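Local atomic coordinates of SPbeta prophage-derived aminoglycoside N(3')-acetyltransferase-like protein YokD (Bacillus subtilis, PDB entry 2NYG), a protein that probably acts as an antibiotic N-acetyltransferase of the aminoglycoside 3-N-acetyltransferase family, binding coenzyme A as a homodimer, and may contribute to antibiotic resistance. Residues Ile5-Thr14 against Leu39-Gly47; Ile18-Leu27 against Lys238-Leu249. One frame throughout, in Å; residues are numbered along the deposited sequence.

Contact 1: Ile5-Thr14 against Leu39-Gly47; sequences IVESTTFPRT and LSSIGWVNG. With COA (coenzyme A), chain G.
R13 O is approached by two groups of the loop 39-47: N46 N donates to R13 O at 2.9 Å, and the CA-H of V45 leans on the same oxygen. R13 N donates to W44 O at 3.0 Å; with the N46 bond this makes R13 and V45 a single beta bridge. Nearer helix 5-7, T9 OG1 accepts a nearly straight bond from W44 N at 2.9 Å (164°). Chi1 of T9, -50°, lays OG1 beside its own backbone N and turns it to the loop. The indole of W44 meets P12 at its edge, P12 CB lying 3.5 Å from W44 CZ3, while V6 CG2 comes obliquely to W44 CD1 at 3.9 Å. N46 ND2 donates to I94 O and S97 OG of the second subunit. V45 reads the adenine of coenzyme A with its backbone: V45 N donates to N1A at 2.9 Å, and the ligand's N6A donates to V45 O at 2.8 Å. I5 CG2 flanks C2A of the base at 3.6 Å, and S40 OG faces the diphosphate oxygens O4A and O5A. L39-V45 is the coenzyme A-binding loop between strand 32-37 and helix 48-60, and I5 adds the N-terminal segment to its pocket.

Contact 2: Ile18-Leu27 against Lys238-Leu249; sequences ITEDLKALGL and KVGKVGSANCRL
Helix 18-25 runs along strand 238-242, antiparallel to it at 178° with the axes 7.4 Å apart, and the strand turns back through a type II' turn, V242 to A245, to pair with strand 245-249. V242 is met from two sides of its isopropyl group: its CG1 touches I18 CG2 at 3.9 Å, the side chains crossing at about a right angle, and its CG2 touches L22 CD2 at 3.8 Å. Next to them the D21 carboxylate bends to the turn, where G243 N donates a weak bond to D21 OD2 at 3.2 Å (131°). At the far end L25, with CG anti to the backbone N (179°), spreads its methyls over the hairpin: CD1 rests on L249 CB at 3.5 Å, and CD2 sits 3.6 Å from G240 N. G26 N and L27 N both donate to L22 O, closing the helix at G26, whose phi is positive. Here L249 CD2 packs on G26 C at 3.7 Å, and the extended K238 chain passes with CD 3.3 Å from L25 O. The join is mainly apolar burial, so its hold probably comes from shape fit and exclusion of water rather than from the one weak bond.

Overall arrangement
Contacts 1 and 2 adjoin on the same side of the chain's centre, their own centres 15 Å apart, and their segments alternate along the sequence: helices 3-7 and 15-25 follow each other, while loop 39-47 and hairpin 238-249 come later. The hairpin's turn touches the coenzyme A loop, with S244 OG 2.8 Å from I42 O, a probable though weak hydrogen bond, and backbone bonds also joining I42 and S244. Contact 1 builds part of the coenzyme A pocket itself, S40 lying about 8 Å from Q114 by side chains. Contact 2 is linked to that site through its turn against I42; I18's side chain is about 8 Å from coenzyme A, and strand 238-242 edges the mixed sheet.

Contact 1: Ile5-Thr14 against Leu39-Gly47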
loop_
_atom_site.group_PDB
_atom_site.type_symbol
_atom_site.label_atom_id
_atom_site.label_comp_id
_atom_site.label_asym_id
_atom_site.label_seq_id
_atom_site.Cartn_x
_atom_site.Cartn_y
_atom_site.Cartn_z
ATOM N N ILE A 5 -17.751 10.177 0.386
ATOM C CA ILE A 5 -17.905 8.728 0.433
ATOM C C ILE A 5 -18.730 8.367 1.667
ATOM O O ILE A 5 -19.525 7.439 1.631
ATOM C CB ILE A 5 -16.543 8.010 0.542
ATOM C CG1 ILE A 5 -15.632 8.392 -0.629
ATOM C CG2 ILE A 5 -16.757 6.525 0.567
ATOM C CD1 ILE A 5 -16.139 7.935 -1.981
ATOM N N VAL A 6 -18.548 9.115 2.751
ATOM C CA VAL A 6 -19.280 8.853 3.991
ATOM C C VAL A 6 -20.720 9.385 3.972
ATOM O O VAL A 6 -21.606 8.849 4.649
ATOM C CB VAL A 6 -18.537 9.464 5.213
ATOM C CG1 VAL A 6 -19.331 9.248 6.481
ATOM C CG2 VAL A 6 -17.172 8.847 5.351
ATOM N N GLU A 7 -20.948 10.438 3.200
ATOM C CA GLU A 7 -22.273 11.028 3.117
ATOM C C GLU A 7 -23.159 10.393 2.053
ATOM O O GLU A 7 -24.376 10.562 2.062
ATOM C CB GLU A 7 -22.144 12.533 2.891
ATOM C CG GLU A 7 -21.634 13.267 4.128
ATOM C CD GLU A 7 -21.385 14.762 3.868
ATOM O OE1 GLU A 7 -22.062 15.319 2.955
ATOM O OE2 GLU A 7 -20.534 15.374 4.578
ATOM N N SER A 8 -22.548 9.650 1.139
ATOM C CA SER A 8 -23.315 8.991 0.093
ATOM C C SER A 8 -23.557 7.550 0.521
ATOM O O SER A 8 -23.981 6.722 -0.277
ATOM C CB SER A 8 -22.556 9.031 -1.236
ATOM O OG SER A 8 -21.290 8.409 -1.117
ATOM N N THR A 9 -23.285 7.261 1.795
ATOM C CA THR A 9 -23.460 5.916 2.344
ATOM C C THR A 9 -24.575 5.839 3.384
ATOM O O THR A 9 -24.474 6.412 4.467
ATOM C CB THR A 9 -22.154 5.402 2.993
ATOM O OG1 THR A 9 -21.066 5.572 2.079
ATOM C CG2 THR A 9 -22.277 3.926 3.329
ATOM N N THR A 10 -25.632 5.112 3.047
ATOM C CA THR A 10 -26.789 4.936 3.920
ATOM C C THR A 10 -26.350 4.402 5.293
ATOM O O THR A 10 -26.599 5.033 6.317
ATOM C CB THR A 10 -27.846 3.997 3.213
ATOM O OG1 THR A 10 -28.920 3.671 4.113
ATOM C CG2 THR A 10 -27.171 2.729 2.695
ATOM N N PHE A 11 -25.686 3.250 5.306
ATOM C CA PHE A 11 -25.186 2.642 6.540
ATOM C C PHE A 11 -23.808 2.070 6.197
ATOM O O PHE A 11 -23.508 1.835 5.029
ATOM C CB PHE A 11 -26.130 1.533 7.018
ATOM N N PRO A 12 -22.953 1.835 7.207
ATOM C CA PRO A 12 -21.611 1.296 6.965
ATOM C C PRO A 12 -21.556 -0.085 6.308
ATOM O O PRO A 12 -22.276 -1.005 6.703
ATOM C CB PRO A 12 -20.983 1.267 8.366
ATOM C CG PRO A 12 -21.772 2.230 9.144
ATOM C CD PRO A 12 -23.172 2.028 8.650
ATOM N N ARG A 13 -20.692 -0.230 5.309
ATOM C CA ARG A 13 -20.515 -1.518 4.648
ATOM C C ARG A 13 -19.463 -2.230 5.502
ATOM O O ARG A 13 -18.390 -1.688 5.735
ATOM C CB ARG A 13 -19.971 -1.343 3.225
ATOM C CG ARG A 13 -20.510 -0.142 2.462
ATOM C CD ARG A 13 -21.967 -0.287 2.148
ATOM N NE ARG A 13 -22.439 0.845 1.369
ATOM C CZ ARG A 13 -23.638 0.911 0.798
ATOM N NH1 ARG A 13 -24.497 -0.090 0.926
ATOM N NH2 ARG A 13 -23.968 1.974 0.074
ATOM N N THR A 14 -19.769 -3.434 5.970
ATOM C CA THR A 14 -18.828 -4.180 6.792
ATOM C C THR A 14 -18.398 -5.489 6.153
ATOM O O THR A 14 -18.979 -5.942 5.163
ATOM C CB THR A 14 -19.425 -4.506 8.174
ATOM O OG1 THR A 14 -20.571 -5.345 8.006
ATOM C CG2 THR A 14 -19.838 -3.229 8.899
ATOM N N LEU A 39 -12.313 0.387 -4.357
ATOM C CA LEU A 39 -12.707 0.497 -2.968
ATOM C C LEU A 39 -13.787 1.554 -2.736
ATOM O O LEU A 39 -14.712 1.312 -1.973
ATOM C CB LEU A 39 -11.487 0.780 -2.081
ATOM C CG LEU A 39 -11.803 1.092 -0.607
ATOM C CD1 LEU A 39 -12.733 0.034 -0.045
ATOM C CD2 LEU A 39 -10.515 1.171 0.206
ATOM N N SER A 40 -13.690 2.705 -3.395
ATOM C CA SER A 40 -14.679 3.765 -3.202
ATOM C C SER A 40 -16.089 3.491 -3.736
ATOM O O SER A 40 -17.074 3.931 -3.154
ATOM C CB SER A 40 -14.159 5.085 -3.784
ATOM O OG SER A 40 -13.839 4.967 -5.157
ATOM N N SER A 41 -16.184 2.756 -4.831
ATOM C CA SER A 41 -17.463 2.451 -5.433
ATOM C C SER A 41 -18.364 1.642 -4.523
ATOM O O SER A 41 -19.539 1.414 -4.825
ATOM C CB SER A 41 -17.244 1.659 -6.704
ATOM O OG SER A 41 -16.549 0.471 -6.394
ATOM N N ILE A 42 -17.811 1.197 -3.405
ATOM C CA ILE A 42 -18.577 0.376 -2.485
ATOM C C ILE A 42 -19.358 1.178 -1.457
ATOM O O ILE A 42 -20.390 0.718 -0.954
ATOM C CB ILE A 42 -17.661 -0.613 -1.738
ATOM C CG1 ILE A 42 -16.960 -1.530 -2.737
ATOM C CG2 ILE A 42 -18.477 -1.441 -0.762
ATOM C CD1 ILE A 42 -15.923 -2.416 -2.102
ATOM N N GLY A 43 -18.876 2.384 -1.175
ATOM C CA GLY A 43 -19.499 3.208 -0.162
ATOM C C GLY A 43 -18.568 3.029 1.021
ATOM O O GLY A 43 -17.741 2.118 1.007
ATOM N N TRP A 44 -18.682 3.871 2.039
ATOM C CA TRP A 44 -17.792 3.750 3.182
ATOM C C TRP A 44 -17.799 2.356 3.779
ATOM O O TRP A 44 -18.861 1.832 4.111
ATOM C CB TRP A 44 -18.174 4.735 4.291
ATOM C CG TRP A 44 -17.138 4.756 5.382
ATOM C CD1 TRP A 44 -15.865 5.203 5.268
ATOM C CD2 TRP A 44 -17.255 4.219 6.708
ATOM N NE1 TRP A 44 -15.171 4.979 6.426
ATOM C CE2 TRP A 44 -15.999 4.373 7.329
ATOM C CE3 TRP A 44 -18.294 3.615 7.427
ATOM C CZ2 TRP A 44 -15.747 3.946 8.637
ATOM C CZ3 TRP A 44 -18.044 3.188 8.732
ATOM C CH2 TRP A 44 -16.778 3.357 9.320
ATOM N N VAL A 45 -16.626 1.743 3.913
ATOM C CA VAL A 45 -16.584 0.427 4.543
ATOM C C VAL A 45 -15.751 0.498 5.837
ATOM O O VAL A 45 -14.640 1.009 5.849
ATOM C CB VAL A 45 -16.038 -0.690 3.583
ATOM C CG1 VAL A 45 -16.100 -0.246 2.150
ATOM C CG2 VAL A 45 -14.654 -1.081 3.959
ATOM N N ASN A 46 -16.317 0.018 6.935
ATOM C CA ASN A 46 -15.627 0.017 8.225
ATOM C C ASN A 46 -14.487 -0.983 8.139
ATOM O O ASN A 46 -14.706 -2.187 8.110
ATOM C CB ASN A 46 -16.616 -0.357 9.342
ATOM C CG ASN A 46 -15.990 -0.352 10.726
ATOM O OD1 ASN A 46 -15.092 0.426 11.018
ATOM N ND2 ASN A 46 -16.496 -1.211 11.594
ATOM N N GLY A 47 -13.271 -0.455 8.093
ATOM C CA GLY A 47 -12.089 -1.275 7.960
ATOM C C GLY A 47 -11.485 -1.058 6.581
ATOM O O GLY A 47 -10.372 -1.486 6.297
HETATM N N1A COA G . -14.865 2.885 1.956
HETATM C C2A COA G . -15.017 3.347 0.643
HETATM N N3A COA G . -14.014 4.111 0.082
HETATM C C4A COA G . -12.879 4.419 0.802
HETATM C C5A COA G . -12.681 3.971 2.121
HETATM C C6A COA G . -13.697 3.197 2.707
HETATM N N6A COA G . -13.574 2.748 3.949
HETATM N N7A COA G . -11.472 4.433 2.558
HETATM C C8A COA G . -10.914 5.153 1.541
HETATM N N9A COA G . -11.802 5.140 0.446
HETATM C C1B COA G . -11.683 5.776 -0.888
HETATM C C2B COA G . -10.643 6.923 -1.046
HETATM O O2B COA G . -11.015 8.161 -0.401
HETATM C C3B COA G . -10.543 7.055 -2.555
HETATM O O3B COA G . -11.631 7.967 -2.899
HETATM P P3B COA G . -11.488 9.294 -3.841
HETATM O O7A COA G . -10.037 9.426 -4.366
HETATM O O8A COA G . -11.751 10.533 -3.019
HETATM O O9A COA G . -12.492 9.191 -4.961
HETATM C C4B COA G . -10.763 5.612 -3.084
HETATM O O4B COA G . -11.434 4.913 -2.012
HETATM C C5B COA G . -9.446 4.842 -3.441
HETATM O O5B COA G . -9.860 3.524 -3.912
HETATM P P1A COA G . -9.243 2.928 -5.247
HETATM O O1A COA G . -9.831 1.590 -5.557
HETATM O O2A COA G . -7.715 2.846 -5.132
HETATM O O3A COA G . -9.602 4.025 -6.280
HETATM P P2A COA G . -11.036 4.267 -6.959
HETATM O O4A COA G . -11.475 5.648 -6.622
HETATM O O5A COA G . -12.100 3.267 -6.519
HETATM O O6A COA G . -10.600 4.034 -8.511
HETATM C CBP COA G . -9.827 2.144 -10.014
HETATM C CCP COA G . -10.971 2.847 -9.223
HETATM C CDP COA G . -8.706 3.151 -10.369
HETATM C CEP COA G . -9.318 0.992 -9.119
HETATM C CAP COA G . -10.395 1.701 -11.406
HETATM O OAP COA G . -11.763 2.165 -11.477
HETATM C C9P COA G . -10.380 0.177 -11.677
HETATM O O9P COA G . -11.601 -0.386 -11.898
HETATM N N8P COA G . -9.286 -0.628 -11.690
HETATM C C7P COA G . -9.400 -2.102 -11.773
HETATM C C6P COA G . -8.510 -2.936 -10.840
#

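Contact 2: Ile18-Leu27 against Lys238-Leu249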
loop_
_atom_site.group_PDB
_atom_site.type_symbol
_atom_site.label_atom_id
_atom_site.label_comp_id
_atom_site.label_asym_id
_atom_site.label_seq_id
_atom_site.Cartn_x
_atom_site.Cartn_y
_atom_site.Cartn_z
ATOM N N ILE A 18 -20.515 -7.235 3.312
ATOM C CA ILE A 18 -19.873 -7.403 2.020
ATOM C C ILE A 18 -19.788 -8.900 1.765
ATOM O O ILE A 18 -19.920 -9.348 0.634
ATOM C CB ILE A 18 -18.445 -6.766 1.982
ATOM C CG1 ILE A 18 -18.557 -5.247 1.916
ATOM C CG2 ILE A 18 -17.667 -7.247 0.782
ATOM C CD1 ILE A 18 -17.208 -4.532 1.842
ATOM N N THR A 19 -19.575 -9.674 2.822
ATOM C CA THR A 19 -19.504 -11.118 2.687
ATOM C C THR A 19 -20.853 -11.592 2.183
ATOM O O THR A 19 -20.940 -12.432 1.287
ATOM C CB THR A 19 -19.215 -11.814 4.025
ATOM O OG1 THR A 19 -17.864 -11.572 4.407
ATOM C CG2 THR A 19 -19.376 -13.289 3.896
ATOM N N GLU A 20 -21.913 -11.040 2.752
ATOM C CA GLU A 20 -23.247 -11.431 2.360
ATOM C C GLU A 20 -23.472 -11.108 0.892
ATOM O O GLU A 20 -23.845 -11.978 0.125
ATOM C CB GLU A 20 -24.293 -10.729 3.255
ATOM N N ASP A 21 -23.227 -9.862 0.499
ATOM C CA ASP A 21 -23.420 -9.443 -0.885
ATOM C C ASP A 21 -22.629 -10.287 -1.846
ATOM O O ASP A 21 -23.110 -10.633 -2.908
ATOM C CB ASP A 21 -23.012 -7.989 -1.091
ATOM C CG ASP A 21 -23.752 -7.043 -0.184
ATOM O OD1 ASP A 21 -24.966 -7.226 0.030
ATOM O OD2 ASP A 21 -23.120 -6.094 0.313
ATOM N N LEU A 22 -21.401 -10.619 -1.490
ATOM C CA LEU A 22 -20.593 -11.430 -2.378
ATOM C C LEU A 22 -21.251 -12.779 -2.632
ATOM O O LEU A 22 -21.252 -13.262 -3.767
ATOM C CB LEU A 22 -19.194 -11.623 -1.797
ATOM C CG LEU A 22 -18.297 -10.386 -1.846
ATOM C CD1 LEU A 22 -17.014 -10.670 -1.090
ATOM C CD2 LEU A 22 -18.000 -10.011 -3.280
ATOM N N LYS A 23 -21.815 -13.381 -1.585
ATOM C CA LYS A 23 -22.472 -14.675 -1.728
ATOM C C LYS A 23 -23.767 -14.554 -2.555
ATOM O O LYS A 23 -24.065 -15.403 -3.387
ATOM C CB LYS A 23 -22.775 -15.275 -0.350
ATOM C CG LYS A 23 -21.557 -15.661 0.481
ATOM C CD LYS A 23 -21.979 -16.239 1.839
ATOM C CE LYS A 23 -20.809 -16.730 2.682
ATOM N NZ LYS A 23 -20.169 -17.945 2.105
ATOM N N ALA A 24 -24.529 -13.495 -2.320
ATOM C CA ALA A 24 -25.763 -13.276 -3.052
ATOM C C ALA A 24 -25.439 -13.115 -4.531
ATOM O O ALA A 24 -26.165 -13.603 -5.389
ATOM C CB ALA A 24 -26.459 -12.025 -2.533
ATOM N N LEU A 25 -24.337 -12.426 -4.818
ATOM C CA LEU A 25 -23.892 -12.183 -6.187
ATOM C C LEU A 25 -23.570 -13.495 -6.906
ATOM O O LEU A 25 -23.954 -13.685 -8.060
ATOM C CB LEU A 25 -22.675 -11.250 -6.164
ATOM C CG LEU A 25 -21.920 -10.778 -7.416
ATOM C CD1 LEU A 25 -20.911 -11.818 -7.785
ATOM C CD2 LEU A 25 -22.856 -10.482 -8.573
ATOM N N GLY A 26 -22.877 -14.406 -6.231
ATOM C CA GLY A 26 -22.567 -15.678 -6.862
ATOM C C GLY A 26 -21.219 -16.274 -6.518
ATOM O O GLY A 26 -20.901 -17.381 -6.934
ATOM N N LEU A 27 -20.426 -15.531 -5.757
ATOM C CA LEU A 27 -19.111 -15.984 -5.356
ATOM C C LEU A 27 -19.283 -17.137 -4.376
ATOM O O LEU A 27 -20.034 -17.032 -3.412
ATOM C CB LEU A 27 -18.352 -14.836 -4.702
ATOM C CG LEU A 27 -16.848 -15.031 -4.655
ATOM C CD1 LEU A 27 -16.305 -15.002 -6.078
ATOM C CD2 LEU A 27 -16.217 -13.944 -3.821
ATOM N N LYS A 238 -23.468 -13.087 -13.860
ATOM C CA LYS A 238 -24.214 -12.668 -12.684
ATOM C C LYS A 238 -23.965 -11.199 -12.382
ATOM O O LYS A 238 -22.832 -10.740 -12.369
ATOM C CB LYS A 238 -23.835 -13.547 -11.488
ATOM C CG LYS A 238 -24.128 -15.009 -11.752
ATOM C CD LYS A 238 -23.879 -15.896 -10.563
ATOM C CE LYS A 238 -24.250 -17.335 -10.902
ATOM N NZ LYS A 238 -24.046 -18.260 -9.746
ATOM N N VAL A 239 -25.038 -10.454 -12.178
ATOM C CA VAL A 239 -24.926 -9.042 -11.869
ATOM C C VAL A 239 -25.537 -8.833 -10.484
ATOM O O VAL A 239 -26.453 -9.547 -10.085
ATOM C CB VAL A 239 -25.661 -8.170 -12.937
ATOM C CG1 VAL A 239 -25.577 -6.694 -12.570
ATOM C CG2 VAL A 239 -25.029 -8.377 -14.295
ATOM N N GLY A 240 -25.016 -7.860 -9.749
ATOM C CA GLY A 240 -25.523 -7.595 -8.418
ATOM C C GLY A 240 -24.631 -6.635 -7.653
ATOM O O GLY A 240 -23.442 -6.514 -7.943
ATOM N N LYS A 241 -25.209 -5.959 -6.663
ATOM C CA LYS A 241 -24.476 -4.986 -5.871
ATOM C C LYS A 241 -23.744 -5.501 -4.633
ATOM O O LYS A 241 -24.286 -6.297 -3.862
ATOM C CB LYS A 241 -25.423 -3.867 -5.445
ATOM C CG LYS A 241 -25.749 -2.876 -6.539
ATOM C CD LYS A 241 -26.526 -1.702 -5.982
ATOM C CE LYS A 241 -26.889 -0.721 -7.078
ATOM N NZ LYS A 241 -27.934 0.246 -6.618
ATOM N N VAL A 242 -22.503 -5.045 -4.464
ATOM C CA VAL A 242 -21.693 -5.372 -3.295
ATOM C C VAL A 242 -21.551 -4.017 -2.618
ATOM O O VAL A 242 -20.661 -3.223 -2.948
ATOM C CB VAL A 242 -20.312 -5.913 -3.678
ATOM C CG1 VAL A 242 -19.429 -5.977 -2.461
ATOM C CG2 VAL A 242 -20.456 -7.289 -4.275
ATOM N N GLY A 243 -22.448 -3.747 -1.679
ATOM C CA GLY A 243 -22.447 -2.452 -1.030
ATOM C C GLY A 243 -23.168 -1.530 -2.001
ATOM O O GLY A 243 -24.310 -1.797 -2.388
ATOM N N SER A 244 -22.531 -0.446 -2.419
ATOM C CA SER A 244 -23.198 0.431 -3.372
ATOM C C SER A 244 -22.543 0.316 -4.754
ATOM O O SER A 244 -22.902 1.036 -5.684
ATOM C CB SER A 244 -23.200 1.880 -2.868
ATOM O OG SER A 244 -21.892 2.372 -2.706
ATOM N N ALA A 245 -21.606 -0.622 -4.888
ATOM C CA ALA A 245 -20.908 -0.849 -6.148
ATOM C C ALA A 245 -21.626 -1.878 -7.001
ATOM O O ALA A 245 -22.169 -2.847 -6.490
ATOM C CB ALA A 245 -19.486 -1.311 -5.886
ATOM N N ASN A 246 -21.614 -1.654 -8.310
ATOM C CA ASN A 246 -22.255 -2.554 -9.272
ATOM C C ASN A 246 -21.257 -3.599 -9.685
ATOM O O ASN A 246 -20.158 -3.275 -10.129
ATOM C CB ASN A 246 -22.724 -1.775 -10.502
ATOM C CG ASN A 246 -23.903 -0.891 -10.201
ATOM O OD1 ASN A 246 -23.826 0.328 -10.336
ATOM N ND2 ASN A 246 -25.007 -1.501 -9.783
ATOM N N CYS A 247 -21.636 -4.858 -9.560
ATOM C CA CYS A 247 -20.693 -5.913 -9.892
ATOM C C CYS A 247 -21.182 -6.989 -10.843
ATOM O O CYS A 247 -22.383 -7.206 -11.026
ATOM C CB CYS A 247 -20.233 -6.619 -8.611
ATOM S SG CYS A 247 -19.813 -5.555 -7.225
ATOM N N ARG A 248 -20.226 -7.664 -11.464
ATOM C CA ARG A 248 -20.576 -8.779 -12.294
ATOM C C ARG A 248 -19.518 -9.836 -12.154
ATOM O O ARG A 248 -18.339 -9.540 -12.020
ATOM C CB ARG A 248 -20.805 -8.384 -13.751
ATOM C CG ARG A 248 -19.787 -7.545 -14.410
ATOM C CD ARG A 248 -20.385 -7.118 -15.736
ATOM N NE ARG A 248 -19.917 -5.803 -16.161
ATOM C CZ ARG A 248 -20.714 -4.818 -16.563
ATOM N NH1 ARG A 248 -22.029 -4.992 -16.600
ATOM N NH2 ARG A 248 -20.191 -3.656 -16.919
ATOM N N LEU A 249 -19.976 -11.079 -12.119
ATOM C CA LEU A 249 -19.102 -12.225 -11.977
ATOM C C LEU A 249 -19.353 -13.106 -13.185
ATOM O O LEU A 249 -20.506 -13.411 -13.489
ATOM C CB LEU A 249 -19.447 -12.992 -10.692
ATOM C CG LEU A 249 -18.715 -14.326 -10.532
ATOM C CD1 LEU A 249 -17.259 -14.076 -10.178
ATOM C CD2 LEU A 249 -19.374 -15.162 -9.471
HETATM O O HOH W 1 -21.641 -18.720 -9.706
#